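Local coordinates for protein tonb-dependent siderophore receptor (Acinetobacter baumannii, PDB 5FR8) that probably binds iron-chelating siderophores, perhaps including ferric enterobactin, at the outer membrane as the first step of TonB-dependent iron uptake, at residues 313-318 and 349-354; 373-378 and 410-415; 647-652 and 712-717. All coordinates share one frame; numbering follows the deposited sequence.

Contact 1. Residues 313-318 and 349-354; sequences VAQYDK and TLRFNG
Gln315 and Arg351 meet at the middle of an antiparallel pair of barrel strands, their side chains lying side by side and pointing the same way. Gln315 CG, set between the backbone N and the carbonyl carbon (chi1 81°), is the atom that meets Arg351 CB, at 3.9 Å. Further out, Gln315 OE1 is 3.8 Å from Arg351 CD. The amide and guanidinium planes stand 58° apart. The other end of the amide, Gln315 NE2, donates to Asp317 OD1 at 3.0 Å, reaching it from above the carboxylate plane. Asp317 is held further by Ser296 and, through a salt bridge, by Arg294, which would partly offset its charge.

This face, which also carries Val313, Thr349 and Asn353, is the closely packed one; Gln315, Asp317 and Thr349 are all buried. The face of Ala314, Tyr316, Leu350 and Phe352 is looser and lies on the surface of the barrel wall. There Ala314 CB sits at the edge of the Phe352 ring, 3.6 Å from CE1, and Tyr316 CB reaches Leu350 CD1 only at 4.3 Å. Between the two faces runs a regular ladder of six backbone hydrogen bonds, in which Gln315 N gives to Arg351 O at 2.9 Å and Arg351 N returns one to Gln315 O at 2.7 Å.

Strand 290-305 extends the sheet beyond 313-318, and strand 365-380 does so beyond 349-354, its Glu373 forming a salt bridge with Arg351 and its Asp377 a hydrogen bond with Thr349. Inside the barrel, Lys102 and Pro103 of the short plug strand 102-103 pack on Gln315, and Pro103 also touches Arg351.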
loop_
_atom_site.group_PDB
_atom_site.type_symbol
_atom_site.label_atom_id
_atom_site.label_comp_id
_atom_site.label_asym_id
_atom_site.label_seq_id
_atom_site.Cartn_x
_atom_site.Cartn_y
_atom_site.Cartn_z
ATOM N N VAL A 313 12.482 -20.740 -0.862
ATOM C CA VAL A 313 11.674 -20.162 0.201
ATOM C C VAL A 313 10.325 -20.866 0.317
ATOM O O VAL A 313 9.631 -21.064 -0.677
ATOM C CB VAL A 313 11.394 -18.666 -0.047
ATOM C CG1 VAL A 313 10.704 -18.033 1.153
ATOM C CG2 VAL A 313 12.692 -17.940 -0.329
ATOM N N ALA A 314 9.957 -21.236 1.534
ATOM C CA ALA A 314 8.569 -21.547 1.811
ATOM C C ALA A 314 8.037 -20.479 2.767
ATOM O O ALA A 314 8.715 -20.136 3.745
ATOM C CB ALA A 314 8.430 -22.943 2.401
ATOM N N GLN A 315 6.850 -19.938 2.476
ATOM C CA GLN A 315 6.150 -19.107 3.458
ATOM C C GLN A 315 4.636 -19.379 3.512
ATOM O O GLN A 315 4.000 -19.695 2.503
ATOM C CB GLN A 315 6.453 -17.616 3.268
ATOM C CG GLN A 315 5.660 -16.915 2.187
ATOM C CD GLN A 315 5.764 -15.394 2.286
ATOM O OE1 GLN A 315 6.264 -14.728 1.366
ATOM N NE2 GLN A 315 5.246 -14.831 3.377
ATOM N N TYR A 316 4.093 -19.246 4.719
ATOM C CA TYR A 316 2.670 -19.450 5.026
ATOM C C TYR A 316 2.198 -18.231 5.839
ATOM O O TYR A 316 2.814 -17.855 6.839
ATOM C CB TYR A 316 2.484 -20.770 5.806
ATOM C CG TYR A 316 1.093 -21.011 6.338
ATOM C CD1 TYR A 316 0.031 -21.235 5.479
ATOM C CD2 TYR A 316 0.845 -21.022 7.710
ATOM C CE1 TYR A 316 -1.249 -21.435 5.963
ATOM C CE2 TYR A 316 -0.425 -21.228 8.202
ATOM C CZ TYR A 316 -1.468 -21.429 7.323
ATOM O OH TYR A 316 -2.750 -21.622 7.806
ATOM N N ASP A 317 1.135 -17.589 5.371
ATOM C CA ASP A 317 0.577 -16.394 6.024
ATOM C C ASP A 317 -0.882 -16.600 6.354
ATOM O O ASP A 317 -1.650 -17.109 5.540
ATOM C CB ASP A 317 0.706 -15.169 5.125
ATOM C CG ASP A 317 2.078 -14.531 5.208
ATOM O OD1 ASP A 317 3.068 -15.269 5.423
ATOM O OD2 ASP A 317 2.170 -13.297 5.058
ATOM N N LYS A 318 -1.262 -16.206 7.561
ATOM C CA LYS A 318 -2.641 -16.358 8.040
ATOM C C LYS A 318 -3.183 -15.009 8.556
ATOM O O LYS A 318 -2.657 -14.424 9.505
ATOM C CB LYS A 318 -2.693 -17.416 9.147
ATOM C CG LYS A 318 -4.049 -18.084 9.296
ATOM C CD LYS A 318 -4.083 -19.081 10.442
ATOM C CE LYS A 318 -5.465 -19.712 10.553
ATOM N NZ LYS A 318 -5.527 -20.731 11.636
ATOM N N THR A 349 -2.439 -17.797 2.923
ATOM C CA THR A 349 -1.592 -17.841 1.776
ATOM C C THR A 349 -0.408 -18.813 2.011
ATOM O O THR A 349 0.323 -18.742 3.009
ATOM C CB THR A 349 -1.062 -16.446 1.475
ATOM O OG1 THR A 349 -2.165 -15.546 1.220
ATOM C CG2 THR A 349 -0.117 -16.487 0.290
ATOM N N LEU A 350 -0.237 -19.730 1.067
ATOM C CA LEU A 350 0.944 -20.565 1.043
ATOM C C LEU A 350 1.732 -20.162 -0.191
ATOM O O LEU A 350 1.153 -19.986 -1.264
ATOM C CB LEU A 350 0.550 -22.049 1.022
ATOM C CG LEU A 350 1.685 -23.072 0.955
ATOM C CD1 LEU A 350 2.638 -22.973 2.145
ATOM C CD2 LEU A 350 1.114 -24.474 0.847
ATOM N N ARG A 351 3.036 -19.971 -0.045
ATOM C CA ARG A 351 3.833 -19.535 -1.183
ATOM C C ARG A 351 5.197 -20.206 -1.220
ATOM O O ARG A 351 5.864 -20.355 -0.191
ATOM C CB ARG A 351 4.011 -18.023 -1.159
ATOM C CG ARG A 351 4.928 -17.490 -2.260
ATOM C CD ARG A 351 5.273 -16.030 -2.035
ATOM N NE ARG A 351 4.039 -15.250 -1.918
ATOM C CZ ARG A 351 3.502 -14.535 -2.904
ATOM N NH1 ARG A 351 4.092 -14.474 -4.095
ATOM N NH2 ARG A 351 2.376 -13.871 -2.690
ATOM N N PHE A 352 5.619 -20.604 -2.408
ATOM C CA PHE A 352 6.924 -21.209 -2.557
ATOM C C PHE A 352 7.703 -20.471 -3.607
ATOM O O PHE A 352 7.146 -20.026 -4.610
ATOM C CB PHE A 352 6.811 -22.678 -2.990
ATOM C CG PHE A 352 6.176 -23.572 -1.967
ATOM C CD1 PHE A 352 6.789 -23.794 -0.742
ATOM C CD2 PHE A 352 4.971 -24.204 -2.238
ATOM C CE1 PHE A 352 6.205 -24.631 0.196
ATOM C CE2 PHE A 352 4.388 -25.034 -1.307
ATOM C CZ PHE A 352 5.001 -25.250 -0.088
ATOM N N ASN A 353 9.007 -20.373 -3.399
ATOM C CA ASN A 353 9.862 -19.754 -4.377
ATOM C C ASN A 353 11.231 -20.427 -4.469
ATOM O O ASN A 353 11.930 -20.591 -3.468
ATOM C CB ASN A 353 10.011 -18.283 -4.035
ATOM C CG ASN A 353 10.180 -17.435 -5.269
ATOM O OD1 ASN A 353 9.252 -16.702 -5.647
ATOM N ND2 ASN A 353 11.353 -17.552 -5.941
ATOM N N GLY A 354 11.622 -20.817 -5.674
ATOM C CA GLY A 354 12.963 -21.363 -5.894
ATOM C C GLY A 354 13.711 -20.528 -6.912
ATOM O O GLY A 354 13.108 -20.027 -7.851
#

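Contact 2. Residues 373-378 and 410-415; sequences EWVEDR and SRIASA
Trp374 and Arg411 carry the apolar packing on one face of this antiparallel strand pair. They run side by side, with Arg411 CD 3.6 Å from Trp374 CH2; the indole and guanidinium planes are 40° apart and Trp374 CH2 comes to the edge of the guanidinium, so the packing is by the aliphatic CD rather than a stack. Ala413 CB lies near another atom of the same six-membered ring, Trp374 CE3, at 4.0 Å. The extended chain of Glu376 lies alongside Arg411 as well, Glu376 CG to Arg411 CG at 3.7 Å. On the inward face Val375 CG1, placed between the backbone N and the carbonyl carbon (chi1 63°), presses on Ile412 CB at 3.5 Å.

Charge plays a lesser part across the pair. Glu376 OE1 and Arg411 NE stay 5.1 Å apart; Arg411 forms a salt bridge with Glu409 instead, and Glu376 a long one with Arg378. Glu373 reaches Arg434 on the next strand but one.

Backbone hydrogen bonding is complete at three pairs: Glu373 with Ser414, Val375 with Ile412, and Asp377 with Ser410. One of the two central bonds, Ile412 N to Val375 O, measures 2.9 Å. Antiparallel neighbours with one row of side chains outward and the next toward plug and lumen are characteristic of outer-membrane beta-barrels, here the one that encloses the plug.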
loop_
_atom_site.group_PDB
_atom_site.type_symbol
_atom_site.label_atom_id
_atom_site.label_comp_id
_atom_site.label_asym_id
_atom_site.label_seq_id
_atom_site.Cartn_x
_atom_site.Cartn_y
_atom_site.Cartn_z
ATOM N N GLU A 373 8.011 -19.748 -8.967
ATOM C CA GLU A 373 7.175 -19.252 -7.885
ATOM C C GLU A 373 5.809 -19.948 -7.919
ATOM O O GLU A 373 5.236 -20.146 -8.993
ATOM C CB GLU A 373 7.003 -17.733 -8.005
ATOM C CG GLU A 373 6.376 -17.075 -6.786
ATOM C CD GLU A 373 6.363 -15.546 -6.886
ATOM O OE1 GLU A 373 7.343 -14.932 -7.418
ATOM O OE2 GLU A 373 5.362 -14.962 -6.422
ATOM N N TRP A 374 5.318 -20.341 -6.744
ATOM C CA TRP A 374 3.985 -20.913 -6.601
ATOM C C TRP A 374 3.321 -20.240 -5.435
ATOM O O TRP A 374 3.911 -20.166 -4.344
ATOM C CB TRP A 374 4.029 -22.416 -6.297
ATOM C CG TRP A 374 2.716 -22.954 -5.778
ATOM C CD1 TRP A 374 2.300 -23.017 -4.470
ATOM C CD2 TRP A 374 1.645 -23.493 -6.560
ATOM N NE1 TRP A 374 1.032 -23.564 -4.397
ATOM C CE2 TRP A 374 0.610 -23.862 -5.664
ATOM C CE3 TRP A 374 1.458 -23.704 -7.936
ATOM C CZ2 TRP A 374 -0.586 -24.418 -6.102
ATOM C CZ3 TRP A 374 0.267 -24.273 -8.373
ATOM C CH2 TRP A 374 -0.737 -24.618 -7.465
ATOM N N VAL A 375 2.099 -19.769 -5.657
ATOM C CA VAL A 375 1.318 -19.195 -4.567
ATOM C C VAL A 375 -0.145 -19.644 -4.615
ATOM O O VAL A 375 -0.790 -19.563 -5.662
ATOM C CB VAL A 375 1.412 -17.649 -4.548
ATOM C CG1 VAL A 375 0.824 -17.038 -5.804
ATOM C CG2 VAL A 375 0.674 -17.105 -3.341
ATOM N N GLU A 376 -0.660 -20.117 -3.480
ATOM C CA GLU A 376 -2.075 -20.412 -3.362
ATOM C C GLU A 376 -2.684 -19.596 -2.234
ATOM O O GLU A 376 -2.110 -19.495 -1.143
ATOM C CB GLU A 376 -2.284 -21.889 -3.112
ATOM C CG GLU A 376 -3.738 -22.330 -2.975
ATOM C CD GLU A 376 -3.864 -23.849 -2.822
ATOM O OE1 GLU A 376 -3.036 -24.563 -3.436
ATOM O OE2 GLU A 376 -4.774 -24.337 -2.094
ATOM N N ASP A 377 -3.856 -19.031 -2.510
ATOM C CA ASP A 377 -4.641 -18.315 -1.506
ATOM C C ASP A 377 -5.971 -19.031 -1.205
ATOM O O ASP A 377 -6.681 -19.422 -2.146
ATOM C CB ASP A 377 -4.971 -16.905 -1.998
ATOM C CG ASP A 377 -3.768 -15.992 -2.026
ATOM O OD1 ASP A 377 -2.892 -16.123 -1.163
ATOM O OD2 ASP A 377 -3.706 -15.123 -2.907
ATOM N N ARG A 378 -6.304 -19.200 0.090
ATOM C CA ARG A 378 -7.675 -19.612 0.485
ATOM C C ARG A 378 -8.347 -18.559 1.354
ATOM O O ARG A 378 -7.757 -18.031 2.290
ATOM C CB ARG A 378 -7.680 -20.949 1.202
ATOM C CG ARG A 378 -7.003 -22.046 0.412
ATOM C CD ARG A 378 -7.878 -23.279 0.365
ATOM N NE ARG A 378 -7.069 -24.481 0.420
ATOM C CZ ARG A 378 -6.470 -24.910 1.524
ATOM N NH1 ARG A 378 -6.583 -24.225 2.660
ATOM N NH2 ARG A 378 -5.753 -26.024 1.493
ATOM N N SER A 410 -7.391 -19.111 -5.079
ATOM C CA SER A 410 -6.551 -18.486 -6.123
ATOM C C SER A 410 -5.200 -19.179 -6.200
ATOM O O SER A 410 -4.593 -19.491 -5.175
ATOM C CB SER A 410 -6.337 -17.020 -5.803
ATOM O OG SER A 410 -5.837 -16.350 -6.905
ATOM N N ARG A 411 -4.731 -19.444 -7.413
ATOM C CA ARG A 411 -3.430 -20.069 -7.591
ATOM C C ARG A 411 -2.689 -19.387 -8.736
ATOM O O ARG A 411 -3.249 -19.144 -9.815
ATOM C CB ARG A 411 -3.572 -21.562 -7.852
ATOM C CG ARG A 411 -4.029 -22.364 -6.640
ATOM C CD ARG A 411 -4.263 -23.859 -6.910
ATOM N NE ARG A 411 -5.165 -24.137 -8.029
ATOM C CZ ARG A 411 -6.473 -23.863 -8.064
ATOM N NH1 ARG A 411 -7.097 -23.261 -7.036
ATOM N NH2 ARG A 411 -7.165 -24.182 -9.157
ATOM N N ILE A 412 -1.427 -19.057 -8.478
ATOM C CA ILE A 412 -0.552 -18.492 -9.486
ATOM C C ILE A 412 0.696 -19.319 -9.535
ATOM O O ILE A 412 1.353 -19.496 -8.513
ATOM C CB ILE A 412 -0.113 -17.053 -9.172
ATOM C CG1 ILE A 412 -1.327 -16.115 -9.097
ATOM C CG2 ILE A 412 0.842 -16.567 -10.259
ATOM C CD1 ILE A 412 -0.987 -14.667 -8.835
ATOM N N ALA A 413 1.007 -19.829 -10.719
ATOM C CA ALA A 413 2.254 -20.499 -10.944
ATOM C C ALA A 413 3.072 -19.670 -11.922
ATOM O O ALA A 413 2.550 -19.216 -12.948
ATOM C CB ALA A 413 2.006 -21.875 -11.500
ATOM N N SER A 414 4.348 -19.463 -11.591
ATOM C CA SER A 414 5.190 -18.516 -12.317
ATOM C C SER A 414 6.581 -19.067 -12.527
ATOM O O SER A 414 7.096 -19.798 -11.702
ATOM C CB SER A 414 5.304 -17.206 -11.529
ATOM O OG SER A 414 4.044 -16.801 -11.008
ATOM N N ALA A 415 7.192 -18.699 -13.640
ATOM C CA ALA A 415 8.625 -18.921 -13.870
ATOM C C ALA A 415 9.216 -17.710 -14.612
ATOM O O ALA A 415 8.504 -17.007 -15.349
ATOM C CB ALA A 415 8.853 -20.180 -14.682
#

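Contact 3. Residues 647-652 and 712-717; sequences QKSRQF and NSISQT
Ser649 lies against Ile714 where two extracellular loops of the beta-barrel meet: residues 647-652 leave the top of strand 635-648, while residues 712-717 form a turn in the connection that leads into the last strand, 724-731. An ST turn at Ser713 shapes the second segment.

Van der Waals packing makes the whole contact, and no hydrogen bond crosses it. Ser649 CB rests 3.3 Å from Ile714 O and 3.6 Å from Ile714 CG1. Ile714 has CG1 between its backbone N and carbonyl carbon (chi1 53°), which sets this branch alongside the serine. One step along, Ser715 CB lies 4.0 Å from Ser649 CB and 3.9 Å from Gln647 O.

Hydrogen bonds within each segment fix the surfaces that touch. Ser713 OG accepts from Ser715 N at 2.7 Å and from Gln716 N at 2.8 Å, so one hydroxyl folds the backbone round Ile714. Gln716 then forms the centre of an inverse gamma turn; it and Thr717 belong to the predicted TonB C-terminal box. On the other segment Ser649 OG donates to Arg650 O, meeting it from above the carbonyl plane.

Polar links to third parties bring the two segments to a common partner. Ser673, just before strand 674-687, gives its backbone N to Ser649 OG and pairs its own hydroxyl with that of Ser715. The guanidinium of Arg650 turns to Glu658 and Glu654 in its own loop, forming salt bridges through NH1 and NH2. Against the backbone of Arg650, the tip of the Ile714 side chain, CD1, ends 3.7 Å from Ser649 OG and 4.0 Å from Arg650 O.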
loop_
_atom_site.group_PDB
_atom_site.type_symbol
_atom_site.label_atom_id
_atom_site.label_comp_id
_atom_site.label_asym_id
_atom_site.label_seq_id
_atom_site.Cartn_x
_atom_site.Cartn_y
_atom_site.Cartn_z
ATOM N N GLN A 647 -4.354 19.469 -5.408
ATOM C CA GLN A 647 -5.000 18.154 -5.499
ATOM C C GLN A 647 -6.396 18.309 -6.053
ATOM O O GLN A 647 -7.306 18.751 -5.321
ATOM C CB GLN A 647 -5.096 17.474 -4.111
ATOM C CG GLN A 647 -3.897 16.621 -3.745
ATOM C CD GLN A 647 -4.211 15.473 -2.791
ATOM O OE1 GLN A 647 -5.304 14.884 -2.804
ATOM N NE2 GLN A 647 -3.222 15.120 -1.975
ATOM N N LYS A 648 -6.579 17.977 -7.329
ATOM C CA LYS A 648 -7.917 18.061 -7.926
ATOM C C LYS A 648 -8.727 16.807 -7.625
ATOM O O LYS A 648 -8.175 15.697 -7.458
ATOM C CB LYS A 648 -7.873 18.289 -9.440
ATOM C CG LYS A 648 -7.052 17.260 -10.192
ATOM C CD LYS A 648 -7.353 17.166 -11.678
ATOM C CE LYS A 648 -6.291 16.238 -12.285
ATOM N NZ LYS A 648 -6.711 15.488 -13.512
ATOM N N SER A 649 -10.045 16.993 -7.557
ATOM C CA SER A 649 -10.969 15.903 -7.327
ATOM C C SER A 649 -11.269 15.225 -8.640
ATOM O O SER A 649 -10.943 15.765 -9.696
ATOM C CB SER A 649 -12.274 16.467 -6.828
ATOM O OG SER A 649 -12.987 17.034 -7.914
ATOM N N ARG A 650 -11.909 14.058 -8.578
ATOM C CA ARG A 650 -12.495 13.450 -9.767
ATOM C C ARG A 650 -13.282 14.546 -10.514
ATOM O O ARG A 650 -13.908 15.381 -9.883
ATOM C CB ARG A 650 -13.412 12.272 -9.395
ATOM C CG ARG A 650 -12.689 11.009 -8.941
ATOM C CD ARG A 650 -13.649 9.963 -8.361
ATOM N NE ARG A 650 -14.566 9.451 -9.384
ATOM C CZ ARG A 650 -15.854 9.775 -9.482
ATOM N NH1 ARG A 650 -16.414 10.595 -8.594
ATOM N NH2 ARG A 650 -16.595 9.273 -10.469
ATOM N N GLN A 651 -13.215 14.547 -11.848
ATOM C CA GLN A 651 -13.781 15.616 -12.663
ATOM C C GLN A 651 -15.067 15.242 -13.388
ATOM O O GLN A 651 -15.777 16.147 -13.867
ATOM C CB GLN A 651 -12.783 16.071 -13.723
ATOM C CG GLN A 651 -11.555 16.753 -13.155
ATOM C CD GLN A 651 -11.890 17.927 -12.255
ATOM O OE1 GLN A 651 -12.592 18.841 -12.654
ATOM N NE2 GLN A 651 -11.411 17.884 -11.017
ATOM N N PHE A 652 -15.363 13.940 -13.506
ATOM C CA PHE A 652 -16.460 13.507 -14.377
ATOM C C PHE A 652 -17.326 12.428 -13.750
ATOM O O PHE A 652 -16.838 11.467 -13.215
ATOM C CB PHE A 652 -15.951 13.000 -15.735
ATOM C CG PHE A 652 -15.166 14.002 -16.498
ATOM C CD1 PHE A 652 -15.725 15.209 -16.856
ATOM C CD2 PHE A 652 -13.825 13.738 -16.850
ATOM C CE1 PHE A 652 -14.985 16.138 -17.561
ATOM C CE2 PHE A 652 -13.082 14.682 -17.544
ATOM C CZ PHE A 652 -13.670 15.882 -17.902
ATOM N N ASN A 712 -18.546 17.645 2.707
ATOM C CA ASN A 712 -19.187 18.293 1.550
ATOM C C ASN A 712 -18.263 18.592 0.345
ATOM O O ASN A 712 -18.604 19.397 -0.502
ATOM C CB ASN A 712 -19.861 19.577 1.994
ATOM C CG ASN A 712 -20.895 19.339 3.063
ATOM O OD1 ASN A 712 -20.833 19.925 4.151
ATOM N ND2 ASN A 712 -21.862 18.476 2.764
ATOM N N SER A 713 -17.107 17.946 0.273
ATOM C CA SER A 713 -16.202 18.145 -0.847
ATOM C C SER A 713 -15.710 16.807 -1.328
ATOM O O SER A 713 -15.784 15.826 -0.601
ATOM C CB SER A 713 -14.987 18.970 -0.427
ATOM O OG SER A 713 -13.847 18.599 -1.195
ATOM N N ILE A 714 -15.189 16.763 -2.550
ATOM C CA ILE A 714 -14.557 15.528 -3.053
ATOM C C ILE A 714 -13.067 15.775 -3.349
ATOM O O ILE A 714 -12.369 14.914 -3.882
ATOM C CB ILE A 714 -15.306 14.967 -4.264
ATOM C CG1 ILE A 714 -15.466 16.028 -5.333
ATOM C CG2 ILE A 714 -16.694 14.514 -3.855
ATOM C CD1 ILE A 714 -16.102 15.496 -6.592
ATOM N N SER A 715 -12.575 16.950 -2.936
ATOM C CA SER A 715 -11.139 17.210 -2.914
ATOM C C SER A 715 -10.587 17.254 -1.490
ATOM O O SER A 715 -9.663 16.531 -1.164
ATOM C CB SER A 715 -10.803 18.498 -3.661
ATOM O OG SER A 715 -11.659 19.551 -3.285
ATOM N N GLN A 716 -11.136 18.096 -0.637
ATOM C CA GLN A 716 -10.694 18.105 0.762
ATOM C C GLN A 716 -11.120 16.832 1.529
ATOM O O GLN A 716 -12.086 16.836 2.300
ATOM C CB GLN A 716 -11.215 19.341 1.461
ATOM C CG GLN A 716 -10.493 19.600 2.761
ATOM C CD GLN A 716 -10.728 20.998 3.257
ATOM O OE1 GLN A 716 -10.675 21.964 2.480
ATOM N NE2 GLN A 716 -11.018 21.128 4.549
ATOM N N THR A 717 -10.395 15.748 1.311
ATOM C CA THR A 717 -10.860 14.427 1.737
ATOM C C THR A 717 -10.167 13.853 2.989
ATOM O O THR A 717 -10.478 12.730 3.389
ATOM C CB THR A 717 -10.622 13.397 0.605
ATOM O OG1 THR A 717 -9.292 13.586 0.096
ATOM C CG2 THR A 717 -11.623 13.564 -0.540
#

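How the contacts relate
From the N terminus the contacts come in series, and none nests in or crosses another. Contact 1 brings 313-318 and 349-354 together across 30 intervening residues, joining strands 308-323 and 343-361. The chain then turns directly into strand 365-380, and contact 2 joins it to strand 407-422 across 31 residues that include the short helix 396-400. Because 349-354 and 373-378 are themselves paired, contacts 1 and 2 form one continuous patch of four barrel strands, their centres about 9 Å apart. Contact 3 spans 59 residues, including strands 674-687 and 693-700. It joins extracellular loops on the opposite side of the chain's centre, its centre about 40 Å from that of contact 1.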